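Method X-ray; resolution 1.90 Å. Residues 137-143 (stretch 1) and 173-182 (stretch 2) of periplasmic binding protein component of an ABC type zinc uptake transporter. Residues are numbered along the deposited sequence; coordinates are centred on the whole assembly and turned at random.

Stretch 1, residues 137-143: SPTLVKR
Stretch 2 (173-182) ELERLNQELG

A proline at the first position of a helix costs no i to i-4 backbone hydrogen bond, since no residue of that helix lies far enough back to accept one, and its compact ring can still pack against a neighbouring helix. The contact between residues 137-143 and 173-182 of this zinc uptake binding protein illustrates the principle. Residues 138-143 and 173-182 are helical, with phi/psi values near -65/-40, and their axes run nearly antiparallel, at 169°, approaching to 9.4 Å. Together the two stretches bury 384 Å².

Ser 137 precedes the helix in an extended conformation (phi/psi -112/112), its CB directed away from the partner. With chi1 t, Ser 137 OG caps the helix by accepting from Leu 140 N at 3.2 Å, although the place of OG is not fully certain. Ser 137 O accepts from Val 141 N at 2.8 Å, starting the helical ladder.

Pro 138 marks the register: Pro 138 CA lies 5.8 Å from Leu 174 CA. The ring, puckered C-gamma exo, is a knob in the hole formed by Leu 174, Leu 177, Asn 178 and Leu 181, the i, i+3, i+4, i+7 pattern of one helical face. Pro 138 CG comes to 3.9 Å from Leu 181 CD1 and 4.2 Å from Leu 177 CD2, while Pro 138 CB is 4.3 Å from Asn 178 CB and 4.2 Å from Leu 174 O. Leu 177 is t,p and Leu 181 m,t. Leu 174 O already accepts from Asn 178 N at 2.8 Å.

Thr 139 (chi1 m) points sideways and is little covered by the partner; Thr 139 OG1 is 4.1 Å from Asn 178 OD1, too far for a hydrogen bond. Leu 140 (m,p) does not reach the other helix.

One turn after the proline, Val 141 (t) directs CG1 to within 4.0 Å of Leu 174 CD1. Leu 174, m,t, thus meets both Pro 138 and Val 141, and Leu 174 CD1 also lies 3.9 Å from Lys 142 N.

Lys 142 starts sideways, but its m,t,t,t chain is extended and carries the ammonium across. Lys 142 CG packs 4.1 Å from Leu 174 CB, and Lys 142 NZ forms a salt bridge with Glu 175 OE2 at 2.9 Å, the hydrogen bond within it being weak. The CB of Glu 175 points away overall; chi1 of -112°, chi2 m and chi3 of -84° bring the carboxylate back. Asn 178 ND2 (chi1 t, chi2 53°) donates to the same Glu 175 OE2 at 3.2 Å. Arg 143 (m,m,t) remains out of reach.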

# COMPACT_ATOMS: atom_id res chain seq x y z
N SER A 137 -6.53 -0.58 0.22
CA SER A 137 -7.98 -0.82 0.21
C SER A 137 -8.57 -0.23 1.49
O SER A 137 -8.29 -0.73 2.60
CB SER A 137 -8.26 -2.33 0.21
OG SER A 137 -9.64 -2.56 0.48
N PRO A 138 -9.38 0.85 1.40
CA PRO A 138 -9.95 1.41 2.65
C PRO A 138 -10.72 0.32 3.45
O PRO A 138 -10.72 0.31 4.68
CB PRO A 138 -10.96 2.48 2.17
CG PRO A 138 -10.30 2.99 0.87
CD PRO A 138 -9.78 1.65 0.22
N THR A 139 -11.37 -0.57 2.73
CA THR A 139 -12.16 -1.65 3.36
C THR A 139 -11.25 -2.55 4.20
O THR A 139 -11.54 -2.83 5.35
CB THR A 139 -12.91 -2.42 2.24
OG1 THR A 139 -13.91 -1.54 1.74
CG2 THR A 139 -13.61 -3.69 2.74
N LEU A 140 -10.14 -2.97 3.62
CA LEU A 140 -9.21 -3.83 4.34
C LEU A 140 -8.46 -3.04 5.39
O LEU A 140 -8.04 -3.58 6.41
CB LEU A 140 -8.26 -4.50 3.33
CG LEU A 140 -8.86 -5.58 2.45
CD1 LEU A 140 -9.97 -5.02 1.63
CD2 LEU A 140 -7.74 -6.11 1.50
N VAL A 141 -8.30 -1.73 5.20
CA VAL A 141 -7.60 -0.99 6.24
C VAL A 141 -8.44 -0.92 7.51
O VAL A 141 -7.89 -0.75 8.59
CB VAL A 141 -7.16 0.44 5.73
CG1 VAL A 141 -6.65 1.34 6.87
CG2 VAL A 141 -5.96 0.21 4.74
N LYS A 142 -9.77 -0.93 7.37
CA LYS A 142 -10.59 -1.01 8.59
C LYS A 142 -10.17 -2.20 9.43
O LYS A 142 -10.10 -2.10 10.64
CB LYS A 142 -12.08 -1.22 8.28
CG LYS A 142 -12.72 -0.04 7.55
CD LYS A 142 -14.23 -0.32 7.35
CE LYS A 142 -14.91 0.76 6.50
NZ LYS A 142 -16.42 0.54 6.57
N ARG A 143 -9.96 -3.34 8.79
CA ARG A 143 -9.53 -4.56 9.52
C ARG A 143 -8.15 -4.37 10.08
O ARG A 143 -7.91 -4.75 11.23
CB ARG A 143 -9.52 -5.78 8.60
CG ARG A 143 -10.75 -5.92 7.74
CD ARG A 143 -11.97 -6.06 8.59
NE ARG A 143 -13.15 -6.45 7.83
CZ ARG A 143 -14.15 -7.16 8.36
NH1 ARG A 143 -14.09 -7.56 9.63
NH2 ARG A 143 -15.22 -7.47 7.62
N GLU A 173 -13.93 7.65 9.34
CA GLU A 173 -13.25 8.37 8.27
C GLU A 173 -13.07 7.41 7.10
O GLU A 173 -13.20 7.79 5.94
CB GLU A 173 -11.84 8.83 8.69
CG GLU A 173 -11.73 9.93 9.73
CD GLU A 173 -10.25 10.14 10.16
OE1 GLU A 173 -9.37 10.29 9.28
OE2 GLU A 173 -9.98 10.16 11.38
N LEU A 174 -12.70 6.17 7.39
CA LEU A 174 -12.49 5.22 6.29
C LEU A 174 -13.78 4.97 5.49
O LEU A 174 -13.72 4.78 4.27
CB LEU A 174 -11.91 3.87 6.83
CG LEU A 174 -10.46 4.05 7.33
CD1 LEU A 174 -10.02 2.91 8.26
CD2 LEU A 174 -9.56 4.10 6.10
N GLU A 175 -14.94 4.90 6.16
CA GLU A 175 -16.20 4.67 5.43
C GLU A 175 -16.50 5.87 4.58
O GLU A 175 -16.95 5.74 3.45
CB GLU A 175 -17.38 4.45 6.39
CG GLU A 175 -17.89 3.04 6.32
CD GLU A 175 -18.18 2.62 4.89
OE1 GLU A 175 -19.29 2.91 4.39
OE2 GLU A 175 -17.30 2.02 4.25
N ARG A 176 -16.26 7.04 5.11
CA ARG A 176 -16.51 8.27 4.34
C ARG A 176 -15.56 8.31 3.11
O ARG A 176 -16.00 8.56 1.99
CB ARG A 176 -16.31 9.48 5.27
CG ARG A 176 -16.40 10.84 4.60
CD ARG A 176 -15.45 11.69 5.39
NE ARG A 176 -15.28 13.06 4.95
CZ ARG A 176 -14.34 13.86 5.44
NH1 ARG A 176 -13.51 13.38 6.37
NH2 ARG A 176 -14.22 15.11 5.01
N LEU A 177 -14.29 7.97 3.31
CA LEU A 177 -13.34 7.91 2.19
C LEU A 177 -13.79 6.89 1.17
O LEU A 177 -13.76 7.12 -0.05
CB LEU A 177 -11.98 7.53 2.73
CG LEU A 177 -10.89 7.35 1.67
CD1 LEU A 177 -10.58 8.69 1.02
CD2 LEU A 177 -9.63 6.85 2.38
N ASN A 178 -14.22 5.72 1.65
CA ASN A 178 -14.70 4.68 0.75
C ASN A 178 -15.86 5.14 -0.14
O ASN A 178 -15.91 4.83 -1.35
CB ASN A 178 -15.12 3.45 1.58
CG ASN A 178 -15.67 2.32 0.71
OD1 ASN A 178 -15.03 1.89 -0.25
ND2 ASN A 178 -16.85 1.83 1.07
N GLN A 179 -16.83 5.83 0.46
CA GLN A 179 -17.97 6.36 -0.30
C GLN A 179 -17.47 7.40 -1.34
O GLN A 179 -17.93 7.44 -2.49
CB GLN A 179 -18.98 7.08 0.65
CG GLN A 179 -20.38 6.46 0.69
CD GLN A 179 -21.50 7.54 0.71
OE1 GLN A 179 -21.38 8.57 1.39
NE2 GLN A 179 -22.59 7.28 -0.03
N GLU A 180 -16.56 8.25 -0.89
CA GLU A 180 -16.02 9.31 -1.75
C GLU A 180 -15.30 8.70 -2.96
O GLU A 180 -15.50 9.12 -4.09
CB GLU A 180 -15.07 10.16 -0.92
CG GLU A 180 -14.79 11.53 -1.46
CD GLU A 180 -13.96 12.34 -0.48
OE1 GLU A 180 -14.16 12.17 0.75
OE2 GLU A 180 -13.12 13.15 -0.93
N LEU A 181 -14.45 7.70 -2.72
CA LEU A 181 -13.73 7.07 -3.85
C LEU A 181 -14.70 6.36 -4.78
O LEU A 181 -14.54 6.42 -6.00
CB LEU A 181 -12.67 6.06 -3.33
CG LEU A 181 -11.59 6.68 -2.44
CD1 LEU A 181 -10.58 5.59 -1.99
CD2 LEU A 181 -10.86 7.78 -3.19
N GLY A 182 -15.72 5.72 -4.21
CA GLY A 182 -16.71 5.04 -5.03
C GLY A 182 -17.47 6.03 -5.92
O GLY A 182 -17.81 5.72 -7.06